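Local coordinates for pullulanase (Klebsiella oxytoca, PDB 2YOC), which hydrolyses the alpha-1,6-glucosidic linkages of pullulan and related branched glucans, and is a substrate of a type 2 secretion system, at residues E71-P79 with P103-N112; D59-L67 with S93-I102. All coordinates share one frame; numbering follows the deposited sequence.

Interaction 1: E71-P79 with P103-N112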
loop_
_atom_site.group_PDB
_atom_site.type_symbol
_atom_site.label_atom_id
_atom_site.label_comp_id
_atom_site.label_asym_id
_atom_site.label_seq_id
_atom_site.Cartn_x
_atom_site.Cartn_y
_atom_site.Cartn_z
ATOM N N GLU B 71 -41.167 -4.833 36.689
ATOM C CA GLU B 71 -41.448 -3.672 37.549
ATOM C C GLU B 71 -42.623 -2.818 37.062
ATOM O O GLU B 71 -43.357 -2.282 37.888
ATOM C CB GLU B 71 -40.192 -2.794 37.750
ATOM C CG GLU B 71 -38.839 -3.498 37.865
ATOM C CD GLU B 71 -38.679 -4.686 38.803
ATOM O OE1 GLU B 71 -38.655 -4.478 40.038
ATOM O OE2 GLU B 71 -38.522 -5.820 38.295
ATOM N N THR B 72 -42.814 -2.731 35.729
ATOM C CA THR B 72 -43.901 -1.998 35.078
ATOM C C THR B 72 -45.196 -2.852 35.028
ATOM O O THR B 72 -46.149 -2.543 35.747
ATOM C CB THR B 72 -43.439 -1.433 33.705
ATOM O OG1 THR B 72 -42.179 -0.770 33.853
ATOM C CG2 THR B 72 -44.455 -0.473 33.088
ATOM N N CYS B 73 -45.214 -3.926 34.203
ATOM C CA CYS B 73 -46.375 -4.814 34.021
ATOM C C CYS B 73 -46.209 -6.172 34.730
ATOM O O CYS B 73 -45.679 -7.131 34.153
ATOM C CB CYS B 73 -46.708 -4.980 32.536
ATOM S SG CYS B 73 -47.232 -3.453 31.693
ATOM N N ASP B 74 -46.698 -6.243 35.983
ATOM C CA ASP B 74 -46.582 -7.406 36.874
ATOM C C ASP B 74 -47.883 -8.195 37.202
ATOM O O ASP B 74 -47.835 -9.139 38.005
ATOM C CB ASP B 74 -45.829 -7.006 38.169
ATOM C CG ASP B 74 -46.266 -5.702 38.849
ATOM O OD1 ASP B 74 -47.277 -5.100 38.407
ATOM O OD2 ASP B 74 -45.594 -5.282 39.819
ATOM N N ALA B 75 -49.020 -7.846 36.558
ATOM C CA ALA B 75 -50.328 -8.482 36.802
ATOM C C ALA B 75 -50.481 -9.962 36.359
ATOM O O ALA B 75 -51.499 -10.581 36.677
ATOM C CB ALA B 75 -51.446 -7.614 36.234
ATOM N N LEU B 76 -49.470 -10.534 35.667
ATOM C CA LEU B 76 -49.464 -11.930 35.191
ATOM C C LEU B 76 -49.464 -12.949 36.338
ATOM O O LEU B 76 -48.955 -12.666 37.428
ATOM C CB LEU B 76 -48.246 -12.203 34.286
ATOM C CG LEU B 76 -48.206 -11.520 32.929
ATOM C CD1 LEU B 76 -47.311 -10.282 32.952
ATOM C CD2 LEU B 76 -47.724 -12.462 31.887
ATOM N N SER B 77 -50.019 -14.140 36.082
ATOM C CA SER B 77 -50.031 -15.224 37.046
ATOM C C SER B 77 -49.248 -16.380 36.439
ATOM O O SER B 77 -49.650 -16.923 35.406
ATOM C CB SER B 77 -51.459 -15.626 37.391
ATOM O OG SER B 77 -51.523 -16.860 38.088
ATOM N N ALA B 78 -48.099 -16.708 37.063
ATOM C CA ALA B 78 -47.162 -17.768 36.662
ATOM C C ALA B 78 -46.658 -17.682 35.190
ATOM O O ALA B 78 -47.013 -18.529 34.359
ATOM C CB ALA B 78 -47.733 -19.145 36.980
ATOM N N PRO B 79 -45.819 -16.673 34.849
ATOM C CA PRO B 79 -45.318 -16.585 33.471
ATOM C C PRO B 79 -44.057 -17.423 33.241
ATOM O O PRO B 79 -43.138 -17.381 34.061
ATOM C CB PRO B 79 -45.065 -15.089 33.291
ATOM C CG PRO B 79 -44.806 -14.559 34.670
ATOM C CD PRO B 79 -45.290 -15.570 35.680
ATOM N N PRO B 103 -54.004 -16.287 32.432
ATOM C CA PRO B 103 -54.412 -16.148 33.847
ATOM C C PRO B 103 -53.758 -14.955 34.547
ATOM O O PRO B 103 -52.558 -14.699 34.387
ATOM C CB PRO B 103 -53.998 -17.478 34.472
ATOM C CG PRO B 103 -52.840 -17.942 33.631
ATOM C CD PRO B 103 -53.014 -17.372 32.249
ATOM N N LEU B 104 -54.557 -14.223 35.325
ATOM C CA LEU B 104 -54.087 -13.038 36.028
ATOM C C LEU B 104 -53.956 -13.184 37.534
ATOM O O LEU B 104 -54.540 -14.085 38.140
ATOM C CB LEU B 104 -54.979 -11.844 35.700
ATOM C CG LEU B 104 -54.530 -11.025 34.524
ATOM C CD1 LEU B 104 -55.633 -10.810 33.581
ATOM C CD2 LEU B 104 -54.045 -9.733 34.928
ATOM N N ASN B 105 -53.153 -12.295 38.125
ATOM C CA ASN B 105 -52.902 -12.162 39.555
ATOM C C ASN B 105 -53.889 -11.087 40.074
ATOM O O ASN B 105 -54.648 -11.336 41.016
ATOM C CB ASN B 105 -51.398 -11.831 39.769
ATOM C CG ASN B 105 -50.955 -10.846 40.846
ATOM O OD1 ASN B 105 -51.733 -10.117 41.477
ATOM N ND2 ASN B 105 -49.645 -10.764 41.026
ATOM N N LYS B 106 -53.905 -9.918 39.406
ATOM C CA LYS B 106 -54.774 -8.776 39.705
ATOM C C LYS B 106 -55.480 -8.247 38.436
ATOM O O LYS B 106 -54.854 -8.159 37.373
ATOM C CB LYS B 106 -54.005 -7.643 40.438
ATOM C CG LYS B 106 -52.775 -7.097 39.711
ATOM C CD LYS B 106 -52.162 -5.899 40.418
ATOM C CE LYS B 106 -51.007 -5.288 39.650
ATOM N NZ LYS B 106 -49.844 -6.218 39.557
ATOM N N GLU B 107 -56.781 -7.872 38.566
ATOM C CA GLU B 107 -57.600 -7.310 37.477
ATOM C C GLU B 107 -57.180 -5.865 37.105
ATOM O O GLU B 107 -57.657 -5.326 36.099
ATOM C CB GLU B 107 -59.103 -7.386 37.816
ATOM C CG GLU B 107 -59.732 -8.762 37.649
ATOM C CD GLU B 107 -61.250 -8.774 37.592
ATOM O OE1 GLU B 107 -61.884 -8.034 38.379
ATOM O OE2 GLU B 107 -61.808 -9.514 36.750
ATOM N N SER B 108 -56.291 -5.252 37.929
ATOM C CA SER B 108 -55.717 -3.912 37.763
ATOM C C SER B 108 -54.286 -4.006 37.164
ATOM O O SER B 108 -53.707 -5.092 37.110
ATOM C CB SER B 108 -55.694 -3.192 39.108
ATOM O OG SER B 108 -54.975 -1.973 39.041
ATOM N N GLY B 109 -53.751 -2.879 36.700
ATOM C CA GLY B 109 -52.409 -2.815 36.135
ATOM C C GLY B 109 -52.312 -3.152 34.663
ATOM O O GLY B 109 -53.151 -2.718 33.868
ATOM N N CYS B 110 -51.256 -3.905 34.290
ATOM C CA CYS B 110 -50.960 -4.299 32.905
ATOM C C CYS B 110 -50.156 -5.607 32.802
ATOM O O CYS B 110 -49.666 -6.112 33.816
ATOM C CB CYS B 110 -50.276 -3.158 32.151
ATOM S SG CYS B 110 -48.695 -2.635 32.865
ATOM N N ILE B 111 -49.998 -6.135 31.569
ATOM C CA ILE B 111 -49.265 -7.373 31.268
ATOM C C ILE B 111 -48.316 -7.198 30.063
ATOM O O ILE B 111 -48.623 -6.415 29.157
ATOM C CB ILE B 111 -50.245 -8.558 31.050
ATOM C CG1 ILE B 111 -51.340 -8.202 30.009
ATOM C CG2 ILE B 111 -50.852 -9.005 32.384
ATOM C CD1 ILE B 111 -52.104 -9.379 29.347
ATOM N N ASN B 112 -47.172 -7.934 30.051
ATOM C CA ASN B 112 -46.188 -7.907 28.948
ATOM C C ASN B 112 -46.391 -9.114 28.018
ATOM O O ASN B 112 -46.123 -10.253 28.415
ATOM C CB ASN B 112 -44.736 -7.903 29.463
ATOM C CG ASN B 112 -44.359 -6.763 30.361
ATOM O OD1 ASN B 112 -44.177 -5.620 29.923
ATOM N ND2 ASN B 112 -44.144 -7.081 31.627
#

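Interaction 2: D59-L67 with S93-I102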
loop_
_atom_site.group_PDB
_atom_site.type_symbol
_atom_site.label_atom_id
_atom_site.label_comp_id
_atom_site.label_asym_id
_atom_site.label_seq_id
_atom_site.Cartn_x
_atom_site.Cartn_y
_atom_site.Cartn_z
ATOM N N ASP B 59 -52.673 -24.495 11.066
ATOM C CA ASP B 59 -52.000 -25.116 12.198
ATOM C C ASP B 59 -51.408 -24.010 13.062
ATOM O O ASP B 59 -50.423 -23.390 12.663
ATOM C CB ASP B 59 -50.953 -26.152 11.707
ATOM C CG ASP B 59 -50.058 -26.794 12.756
ATOM O OD1 ASP B 59 -49.172 -26.090 13.280
ATOM O OD2 ASP B 59 -50.163 -28.034 12.961
ATOM N N TYR B 60 -52.048 -23.736 14.215
ATOM C CA TYR B 60 -51.636 -22.697 15.162
ATOM C C TYR B 60 -50.729 -23.195 16.300
ATOM O O TYR B 60 -50.562 -22.492 17.298
ATOM C CB TYR B 60 -52.853 -21.902 15.693
ATOM C CG TYR B 60 -53.614 -21.132 14.630
ATOM C CD1 TYR B 60 -52.945 -20.456 13.613
ATOM C CD2 TYR B 60 -55.003 -21.044 14.666
ATOM C CE1 TYR B 60 -53.643 -19.752 12.631
ATOM C CE2 TYR B 60 -55.713 -20.341 13.690
ATOM C CZ TYR B 60 -55.030 -19.695 12.674
ATOM O OH TYR B 60 -55.731 -18.995 11.712
ATOM N N SER B 61 -50.115 -24.389 16.129
ATOM C CA SER B 61 -49.199 -25.016 17.098
ATOM C C SER B 61 -47.966 -24.128 17.316
ATOM O O SER B 61 -47.620 -23.811 18.453
ATOM C CB SER B 61 -48.747 -26.391 16.602
ATOM O OG SER B 61 -49.755 -27.120 15.923
ATOM N N SER B 62 -47.345 -23.692 16.206
ATOM C CA SER B 62 -46.159 -22.836 16.140
ATOM C C SER B 62 -46.324 -21.492 16.877
ATOM O O SER B 62 -45.327 -20.934 17.336
ATOM C CB SER B 62 -45.752 -22.617 14.683
ATOM O OG SER B 62 -46.820 -22.111 13.895
ATOM N N LYS B 63 -47.583 -21.004 17.006
ATOM C CA LYS B 63 -47.964 -19.756 17.672
ATOM C C LYS B 63 -47.893 -19.886 19.190
ATOM O O LYS B 63 -48.420 -20.851 19.755
ATOM C CB LYS B 63 -49.364 -19.298 17.214
ATOM C CG LYS B 63 -49.373 -18.305 16.050
ATOM C CD LYS B 63 -48.881 -18.895 14.734
ATOM C CE LYS B 63 -48.969 -17.911 13.609
ATOM N NZ LYS B 63 -48.693 -18.564 12.309
ATOM N N ASN B 64 -47.211 -18.922 19.840
ATOM C CA ASN B 64 -47.003 -18.880 21.294
ATOM C C ASN B 64 -46.728 -17.473 21.820
ATOM O O ASN B 64 -46.166 -16.640 21.111
ATOM C CB ASN B 64 -45.859 -19.822 21.709
ATOM C CG ASN B 64 -44.531 -19.524 21.048
ATOM O OD1 ASN B 64 -44.393 -19.555 19.820
ATOM N ND2 ASN B 64 -43.511 -19.278 21.854
ATOM N N LEU B 65 -47.083 -17.220 23.079
ATOM C CA LEU B 65 -46.822 -15.915 23.674
ATOM C C LEU B 65 -45.715 -15.997 24.696
ATOM O O LEU B 65 -45.816 -16.788 25.639
ATOM C CB LEU B 65 -48.058 -15.333 24.383
ATOM C CG LEU B 65 -49.414 -15.424 23.732
ATOM C CD1 LEU B 65 -50.434 -14.803 24.624
ATOM C CD2 LEU B 65 -49.435 -14.749 22.362
ATOM N N TYR B 66 -44.682 -15.146 24.554
ATOM C CA TYR B 66 -43.661 -15.067 25.595
ATOM C C TYR B 66 -44.216 -14.056 26.602
ATOM O O TYR B 66 -44.270 -12.853 26.318
ATOM C CB TYR B 66 -42.255 -14.680 25.079
ATOM C CG TYR B 66 -41.227 -14.581 26.193
ATOM C CD1 TYR B 66 -40.682 -15.727 26.773
ATOM C CD2 TYR B 66 -40.820 -13.345 26.685
ATOM C CE1 TYR B 66 -39.761 -15.641 27.819
ATOM C CE2 TYR B 66 -39.891 -13.249 27.724
ATOM C CZ TYR B 66 -39.360 -14.398 28.284
ATOM O OH TYR B 66 -38.436 -14.299 29.298
ATOM N N LEU B 67 -44.723 -14.575 27.729
ATOM C CA LEU B 67 -45.326 -13.794 28.806
ATOM C C LEU B 67 -44.353 -13.709 29.990
ATOM O O LEU B 67 -43.646 -14.684 30.274
ATOM C CB LEU B 67 -46.689 -14.388 29.176
ATOM C CG LEU B 67 -47.753 -14.315 28.065
ATOM C CD1 LEU B 67 -48.623 -15.545 28.062
ATOM C CD2 LEU B 67 -48.599 -13.069 28.184
ATOM N N SER B 93 -58.860 -21.836 18.898
ATOM C CA SER B 93 -58.873 -21.130 17.609
ATOM C C SER B 93 -60.209 -21.263 16.859
ATOM O O SER B 93 -61.129 -21.935 17.341
ATOM C CB SER B 93 -57.716 -21.596 16.723
ATOM O OG SER B 93 -57.976 -22.796 16.011
ATOM N N ASP B 94 -60.299 -20.597 15.681
ATOM C CA ASP B 94 -61.414 -20.591 14.723
ATOM C C ASP B 94 -60.950 -20.042 13.365
ATOM O O ASP B 94 -59.743 -20.024 13.100
ATOM C CB ASP B 94 -62.673 -19.867 15.260
ATOM C CG ASP B 94 -62.563 -18.382 15.548
ATOM O OD1 ASP B 94 -61.651 -17.727 14.993
ATOM O OD2 ASP B 94 -63.415 -17.863 16.298
ATOM N N LYS B 95 -61.890 -19.603 12.509
ATOM C CA LYS B 95 -61.558 -19.089 11.177
ATOM C C LYS B 95 -60.642 -17.870 11.255
ATOM O O LYS B 95 -59.618 -17.834 10.569
ATOM C CB LYS B 95 -62.826 -18.765 10.367
ATOM C CG LYS B 95 -63.077 -19.703 9.166
ATOM C CD LYS B 95 -64.517 -20.214 9.184
ATOM C CE LYS B 95 -64.666 -21.622 8.662
ATOM N NZ LYS B 95 -66.099 -22.017 8.561
ATOM N N TYR B 96 -60.985 -16.916 12.135
ATOM C CA TYR B 96 -60.313 -15.631 12.348
ATOM C C TYR B 96 -58.903 -15.640 12.920
ATOM O O TYR B 96 -58.152 -14.674 12.736
ATOM C CB TYR B 96 -61.240 -14.643 13.060
ATOM C CG TYR B 96 -62.528 -14.415 12.292
ATOM C CD1 TYR B 96 -62.559 -13.589 11.167
ATOM C CD2 TYR B 96 -63.706 -15.058 12.659
ATOM C CE1 TYR B 96 -63.736 -13.385 10.442
ATOM C CE2 TYR B 96 -64.889 -14.861 11.940
ATOM C CZ TYR B 96 -64.897 -14.025 10.830
ATOM O OH TYR B 96 -66.047 -13.835 10.103
ATOM N N GLY B 97 -58.548 -16.736 13.567
ATOM C CA GLY B 97 -57.236 -16.906 14.163
ATOM C C GLY B 97 -57.293 -17.441 15.576
ATOM O O GLY B 97 -58.378 -17.651 16.130
ATOM N N PRO B 98 -56.118 -17.658 16.193
ATOM C CA PRO B 98 -56.100 -18.212 17.543
ATOM C C PRO B 98 -56.381 -17.174 18.616
ATOM O O PRO B 98 -56.567 -15.990 18.326
ATOM C CB PRO B 98 -54.684 -18.769 17.650
ATOM C CG PRO B 98 -53.875 -17.868 16.831
ATOM C CD PRO B 98 -54.748 -17.454 15.681
ATOM N N TYR B 99 -56.408 -17.641 19.860
ATOM C CA TYR B 99 -56.588 -16.836 21.062
ATOM C C TYR B 99 -55.923 -17.517 22.253
ATOM O O TYR B 99 -55.753 -18.740 22.260
ATOM C CB TYR B 99 -58.072 -16.526 21.341
ATOM C CG TYR B 99 -58.939 -17.748 21.557
ATOM C CD1 TYR B 99 -59.579 -18.371 20.488
ATOM C CD2 TYR B 99 -59.156 -18.257 22.835
ATOM C CE1 TYR B 99 -60.398 -19.481 20.682
ATOM C CE2 TYR B 99 -59.946 -19.387 23.037
ATOM C CZ TYR B 99 -60.576 -19.988 21.958
ATOM O OH TYR B 99 -61.379 -21.084 22.149
ATOM N N TRP B 100 -55.525 -16.720 23.245
ATOM C CA TRP B 100 -54.896 -17.218 24.460
ATOM C C TRP B 100 -55.663 -16.696 25.654
ATOM O O TRP B 100 -55.844 -15.482 25.769
ATOM C CB TRP B 100 -53.454 -16.738 24.566
ATOM C CG TRP B 100 -52.491 -17.409 23.644
ATOM C CD1 TRP B 100 -51.538 -18.321 23.987
ATOM C CD2 TRP B 100 -52.284 -17.117 22.251
ATOM N NE1 TRP B 100 -50.758 -18.628 22.893
ATOM C CE2 TRP B 100 -51.208 -17.917 21.810
ATOM C CE3 TRP B 100 -52.898 -16.244 21.332
ATOM C CZ2 TRP B 100 -50.745 -17.886 20.488
ATOM C CZ3 TRP B 100 -52.453 -16.231 20.020
ATOM C CH2 TRP B 100 -51.394 -17.050 19.608
ATOM N N VAL B 101 -56.108 -17.593 26.550
ATOM C CA VAL B 101 -56.783 -17.190 27.780
ATOM C C VAL B 101 -55.659 -17.105 28.831
ATOM O O VAL B 101 -55.155 -18.135 29.282
ATOM C CB VAL B 101 -57.951 -18.141 28.160
ATOM C CG1 VAL B 101 -58.541 -17.783 29.524
ATOM C CG2 VAL B 101 -59.040 -18.117 27.093
ATOM N N ILE B 102 -55.194 -15.874 29.121
ATOM C CA ILE B 102 -54.076 -15.618 30.034
ATOM C C ILE B 102 -54.534 -15.462 31.490
ATOM O O ILE B 102 -55.342 -14.576 31.768
ATOM C CB ILE B 102 -53.182 -14.439 29.537
ATOM C CG1 ILE B 102 -52.569 -14.753 28.160
ATOM C CG2 ILE B 102 -52.076 -14.079 30.543
ATOM C CD1 ILE B 102 -52.630 -13.646 27.228
#

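Interaction 1: E71-P79 with P103-N112
The irregular backbone of C73-S77 lies against the loop that joins strand 99-103 to strand 110-117, with a single beta bridge between L76 and L104, whose CA atoms are 4.8 Å apart. N105 N gives A75 O a nearly straight hydrogen bond of 2.8 Å (167°), and S77 N reaches P103 O at 3.1 Å, more bent. A weak hydrogen bond runs from A75 N to C110 O. Beside these bonds sits the disulfide C73-C110, with a torsion of -97° about its S-S bond; it ties the loop covalently to C110. The methyl of A75 is enclosed by the 104-109 loop and what follows it: CD2 of L104 lies 3.6 Å from A75 CB, the CG methylene of K106 and the carbonyl oxygens of S108 and C110 are close by, and I111 CG2 is a little farther off. K106 then runs on past A75, extended until it bends at its last torsion (chi4 -66°), which brings NZ to D74 OD1 at 3.0 Å in a salt bridge. The ammonium meets that oxygen from above the carboxylate plane. L76 crosses I111 at about a right angle, its CG 3.7 Å from I111 CG2, while L76 CD1 rests near the backbone N of N112. The amide of N112 lies alongside C73 CB, and its ND2 is held by W68 O and N70 OD1, so the same asparagine links the strand to the start of the loop. N70 OD1 also accepts from C73 N. In the Bacterial pullanase-associated domain, the contact binds the 71-79 loop to the 104-109 loop and to strand 110-117, which pairs with strands 63-68 and 127-130, I111 bonding to V129 through the backbone, while L104 pairs with N40, just ahead of strand 41-46.

Interaction 2: D59-L67 with S93-I102
L65 packs on W100 between the two facing sheets of a beta-sandwich in the Bacterial pullanase-associated domain, where the axes of strands 63-67 and 99-102 pass 8.8 Å apart, their directions 33° from parallel. The isobutyl end of L65 sits over one face of the indole, CG 3.4 Å from the centroid of the five-membered ring and almost exactly on its normal, a CH-pi contact. CD1 sits by W100 CG and CD2 over the middle of the bicycle. The indole edge, at CZ2, abuts the K63-N64 peptide. Farther along the strands, L65 CD1 also touches I102 CD1 at 3.6 Å, and L67 CD1 packs on I102 CG1. At the other end, P98 CD lies over one face of the Y60 ring, 3.6 Å from its centroid, and S93 CB meets the ring edge in plane. No hydrogen bond joins the two segments, so this layer is held by apolar contact. Outside the pair, I102 rests on I44 of strand 41-46. K63 bends at chi2 (67°), which leaves CB on W100 CZ2 while NZ is carried off to a salt bridge with D117. Y60 OH hydrogen-bonds D48 OD2, and W100 NE1 donates to T88 O, which would fix the rotation of the indole.

In the fold
Interactions 1 and 2 are successive levels of one sandwich, their centres about 19 Å apart, and their segments alternate along the chain. L67 is where the two touch: L76 CD2 of interaction 1 lies 3.5 Å from L67 CB, P79 CB is 3.4 Å from L67 O, and N112 O is near L67 CD2. Strand 63-68, which supplies L67, neighbours strand 110-117 in the same sheet, whereas I102 and P103 continue one strand of the facing sheet from interaction 2 into interaction 1. Both contacts lie far out, with centres about 41 and 46 Å from the centre of the chain, and neither contains a ligand of the bound calcium ions.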